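Long-range contact in dihydrodipicolinate synthase (Agrobacterium tumefaciens, PDB 3B4U), which probably condenses pyruvate with aspartate semialdehyde in the lysine branch of amino-acid biosynthesis: residues Val147-Ala159 with His177-Ala189. Sequence-based numbering, arbitrary orientation.
Sequences VTLSVELVGRLKA and HTERLLKEHGDLA
Val-151 is a knob set among His-177, Arg-180, Leu-181 and His-185 of the next helix. Its CG2 lies 4.0 Å from Leu-181 CD2. In the Arg-180 conformer given, its two methyls also lie against one face of the guanidinium. The Val-154 side chain crosses that of Leu-181 at about a right angle. Val-154 CG1 makes a CH-pi contact over one face of the His-185 ring. The opposite face of that ring lies on Glu-184 CB. Gly-155 lets the ring come close, with CE1 of His-185 3.2 Å from Gly-155 CA.

Hydrogen bonds hold both histidines. His-177 NE2 donates to Leu-149 O (3.1 Å), tilted 23° from the carbonyl plane. His-185 NE2 gives a weak bond to Val-151 O, while ND1 accepts from Lys-158 NZ (2.9 Å), which lies in the ring plane.

The same NZ forms a salt bridge with Asp-187 OD1 (2.8 Å), using the syn lone pair of that oxygen. The extended first part of Lys-158 lays CD on Leu-188 CG (3.7 Å). The bend at chi3 (88°) turns CE and NZ to His-185 and Asp-187. In the conformers given, Arg-180 NH2 makes a salt bridge with Glu-152 OE2 (2.9 Å), from above the carboxylate plane. Two waters nearby bond this pair only weakly or doubtfully.

The axes of helices 151-159 and 177-185 run roughly parallel, 10.3 Å apart and 27° askew. They are successive outer helices of the family's TIM barrel, joined through strand 165-170. Val-168 of that strand lies beneath Val-154 and Leu-181. Helix 115-129 flanks the first helix through Leu-153 and Leu-157.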
# COMPACT_ATOMS: atom_id res chain seq x y z
N VAL B 147 -3.55 8.10 6.04
CA VAL B 147 -4.99 7.95 6.24
C VAL B 147 -5.26 8.07 7.73
O VAL B 147 -4.85 7.25 8.54
CB VAL B 147 -5.50 6.63 5.67
CG1 VAL B 147 -7.01 6.56 5.90
CG2 VAL B 147 -5.14 6.48 4.19
N THR B 148 -5.88 9.15 8.11
CA THR B 148 -6.32 9.33 9.48
C THR B 148 -7.67 8.68 9.68
O THR B 148 -8.53 8.77 8.84
CB THR B 148 -6.42 10.83 9.78
OG1 THR B 148 -5.11 11.41 9.67
CG2 THR B 148 -6.97 11.09 11.17
N LEU B 149 -7.82 8.02 10.82
CA LEU B 149 -9.12 7.52 11.27
C LEU B 149 -9.67 8.50 12.29
O LEU B 149 -9.25 8.53 13.44
CB LEU B 149 -8.99 6.11 11.83
CG LEU B 149 -8.27 5.08 10.96
CD1 LEU B 149 -8.23 3.73 11.66
CD2 LEU B 149 -8.90 4.99 9.58
N SER B 150 -10.59 9.33 11.87
CA SER B 150 -11.13 10.36 12.73
C SER B 150 -11.90 9.77 13.90
O SER B 150 -12.39 8.65 13.85
CB SER B 150 -12.03 11.30 11.94
OG SER B 150 -13.23 10.63 11.61
N VAL B 151 -12.03 10.56 14.96
CA VAL B 151 -12.87 10.18 16.08
C VAL B 151 -14.28 9.86 15.61
O VAL B 151 -14.89 8.88 16.04
CB VAL B 151 -12.85 11.26 17.19
CG1 VAL B 151 -13.83 10.92 18.30
CG2 VAL B 151 -11.42 11.46 17.73
N GLU B 152 -14.79 10.67 14.69
CA GLU B 152 -16.12 10.50 14.16
C GLU B 152 -16.24 9.15 13.42
O GLU B 152 -17.22 8.42 13.58
CB GLU B 152 -16.44 11.68 13.24
CG GLU B 152 -16.61 13.01 13.99
CD GLU B 152 -15.31 13.79 14.40
OE1 GLU B 152 -14.11 13.49 14.09
OE2 GLU B 152 -15.52 14.81 15.09
N LEU B 153 -15.24 8.82 12.60
CA LEU B 153 -15.23 7.54 11.90
C LEU B 153 -15.21 6.39 12.89
O LEU B 153 -15.93 5.42 12.73
CB LEU B 153 -14.04 7.47 10.95
CG LEU B 153 -13.93 6.11 10.24
CD1 LEU B 153 -15.14 5.79 9.35
CD2 LEU B 153 -12.65 6.07 9.43
N VAL B 154 -14.34 6.47 13.90
CA VAL B 154 -14.29 5.42 14.93
C VAL B 154 -15.68 5.24 15.55
O VAL B 154 -16.13 4.12 15.71
CB VAL B 154 -13.24 5.72 15.98
CG1 VAL B 154 -13.35 4.76 17.13
CG2 VAL B 154 -11.82 5.66 15.38
N GLY B 155 -16.39 6.34 15.82
CA GLY B 155 -17.75 6.25 16.38
C GLY B 155 -18.70 5.56 15.44
O GLY B 155 -19.51 4.76 15.88
N ARG B 156 -18.65 5.86 14.14
CA ARG B 156 -19.48 5.21 13.16
C ARG B 156 -19.21 3.72 13.11
O ARG B 156 -20.09 2.91 12.99
CB ARG B 156 -19.37 5.86 11.78
CG ARG B 156 -19.89 7.29 11.74
CD ARG B 156 -19.44 8.04 10.51
NE ARG B 156 -20.06 7.50 9.31
CZ ARG B 156 -19.78 7.92 8.08
NH1 ARG B 156 -18.79 8.77 7.86
NH2 ARG B 156 -20.44 7.44 7.05
N LEU B 157 -17.93 3.35 13.15
CA LEU B 157 -17.55 1.94 13.12
C LEU B 157 -18.02 1.21 14.38
O LEU B 157 -18.53 0.10 14.29
CB LEU B 157 -16.04 1.81 12.95
CG LEU B 157 -15.50 2.28 11.60
CD1 LEU B 157 -13.94 2.32 11.65
CD2 LEU B 157 -15.98 1.42 10.48
N LYS B 158 -17.80 1.82 15.53
CA LYS B 158 -18.23 1.21 16.80
C LYS B 158 -19.73 1.00 16.83
O LYS B 158 -20.21 -0.03 17.26
CB LYS B 158 -17.79 2.10 17.95
CG LYS B 158 -18.06 1.54 19.31
CD LYS B 158 -17.60 2.47 20.41
CE LYS B 158 -18.66 3.49 20.83
NZ LYS B 158 -18.10 4.42 21.85
N ALA B 159 -20.49 2.00 16.37
CA ALA B 159 -21.96 1.92 16.38
C ALA B 159 -22.46 0.83 15.47
O ALA B 159 -23.39 0.11 15.82
CB ALA B 159 -22.55 3.28 15.99
N HIS B 177 -6.46 14.37 19.62
CA HIS B 177 -7.20 13.25 19.04
C HIS B 177 -7.35 12.11 20.05
O HIS B 177 -8.45 11.64 20.34
CB HIS B 177 -6.44 12.78 17.81
CG HIS B 177 -7.09 11.65 17.10
ND1 HIS B 177 -6.80 10.31 17.31
CD2 HIS B 177 -8.07 11.69 16.16
CE1 HIS B 177 -7.57 9.59 16.51
NE2 HIS B 177 -8.34 10.40 15.80
N THR B 178 -6.24 11.68 20.63
CA THR B 178 -6.24 10.56 21.57
C THR B 178 -7.19 10.82 22.74
O THR B 178 -7.91 9.91 23.17
CB THR B 178 -4.84 10.29 22.10
OG1 THR B 178 -3.93 10.27 21.00
CG2 THR B 178 -4.77 8.99 22.85
N GLU B 179 -7.16 12.03 23.29
CA GLU B 179 -8.00 12.33 24.43
C GLU B 179 -9.50 12.20 24.10
O GLU B 179 -10.27 11.78 24.95
CB GLU B 179 -7.63 13.69 25.03
CG GLU B 179 -8.13 14.89 24.33
CD GLU B 179 -7.88 16.16 25.12
OE1 GLU B 179 -7.80 16.06 26.35
OE2 GLU B 179 -7.76 17.21 24.50
N ARG B 180 -9.89 12.59 22.89
CA ARG B 180 -11.26 12.40 22.39
C ARG B 180 -11.59 10.94 22.18
O ARG B 180 -12.70 10.51 22.47
CB ARG B 180 -11.46 13.14 21.07
CG ARG B 180 -11.46 14.63 21.25
CD ARG B 180 -11.55 15.34 19.93
NE ARG B 180 -12.86 15.14 19.34
CZ ARG B 180 -13.11 14.72 18.11
NH1 ARG B 180 -12.12 14.42 17.27
NH2 ARG B 180 -14.37 14.59 17.70
N LEU B 181 -10.62 10.15 21.66
CA LEU B 181 -10.84 8.71 21.58
C LEU B 181 -11.16 8.15 22.94
O LEU B 181 -12.00 7.29 23.08
CB LEU B 181 -9.64 7.95 20.98
CG LEU B 181 -9.36 8.11 19.50
CD1 LEU B 181 -8.13 7.28 19.19
CD2 LEU B 181 -10.55 7.69 18.64
N LEU B 182 -10.45 8.59 23.98
CA LEU B 182 -10.70 8.08 25.30
C LEU B 182 -12.07 8.52 25.84
O LEU B 182 -12.80 7.70 26.40
CB LEU B 182 -9.55 8.46 26.25
CG LEU B 182 -8.21 7.79 25.90
CD1 LEU B 182 -7.06 8.51 26.60
CD2 LEU B 182 -8.23 6.28 26.22
N LYS B 183 -12.43 9.79 25.65
CA LYS B 183 -13.75 10.27 26.14
C LYS B 183 -14.94 9.66 25.43
O LYS B 183 -15.96 9.37 26.06
CB LYS B 183 -13.82 11.79 25.98
CG LYS B 183 -12.91 12.53 26.92
CD LYS B 183 -12.91 14.02 26.57
CE LYS B 183 -12.04 14.84 27.47
NZ LYS B 183 -12.11 16.29 27.09
N GLU B 184 -14.83 9.57 24.11
CA GLU B 184 -15.94 9.13 23.29
C GLU B 184 -15.96 7.63 23.14
O GLU B 184 -17.04 7.07 23.01
CB GLU B 184 -15.90 9.77 21.92
CG GLU B 184 -15.98 11.26 21.93
CD GLU B 184 -17.28 11.79 22.46
OE1 GLU B 184 -18.35 11.17 22.30
OE2 GLU B 184 -17.18 12.87 23.07
N HIS B 185 -14.77 6.98 23.10
CA HIS B 185 -14.66 5.59 22.71
C HIS B 185 -13.78 4.80 23.64
O HIS B 185 -13.32 3.73 23.29
CB HIS B 185 -14.16 5.49 21.26
CG HIS B 185 -14.99 6.29 20.32
ND1 HIS B 185 -16.35 6.11 20.23
CD2 HIS B 185 -14.67 7.30 19.48
CE1 HIS B 185 -16.84 6.98 19.37
NE2 HIS B 185 -15.85 7.71 18.88
N GLY B 186 -13.65 5.25 24.88
CA GLY B 186 -12.85 4.53 25.85
C GLY B 186 -13.47 3.26 26.38
O GLY B 186 -12.82 2.56 27.11
N ASP B 187 -14.68 2.96 25.92
CA ASP B 187 -15.30 1.65 26.09
C ASP B 187 -14.61 0.58 25.24
O ASP B 187 -14.71 -0.60 25.52
CB ASP B 187 -16.82 1.70 25.83
CG ASP B 187 -17.23 2.27 24.48
OD1 ASP B 187 -16.70 3.26 24.00
OD2 ASP B 187 -18.20 1.74 23.90
N LEU B 188 -13.92 1.02 24.19
CA LEU B 188 -13.11 0.15 23.34
C LEU B 188 -11.72 0.10 23.93
O LEU B 188 -11.36 0.82 24.84
CB LEU B 188 -13.06 0.71 21.93
CG LEU B 188 -14.40 0.88 21.23
CD1 LEU B 188 -14.13 1.37 19.80
CD2 LEU B 188 -15.21 -0.40 21.31
N ALA B 189 -10.89 -0.77 23.35
CA ALA B 189 -9.46 -0.85 23.72
C ALA B 189 -8.72 0.25 22.92
O ALA B 189 -8.44 0.10 21.73
CB ALA B 189 -8.92 -2.23 23.39
O HOH W 1 -10.74 13.30 14.63
O HOH W 2 -12.43 15.30 14.14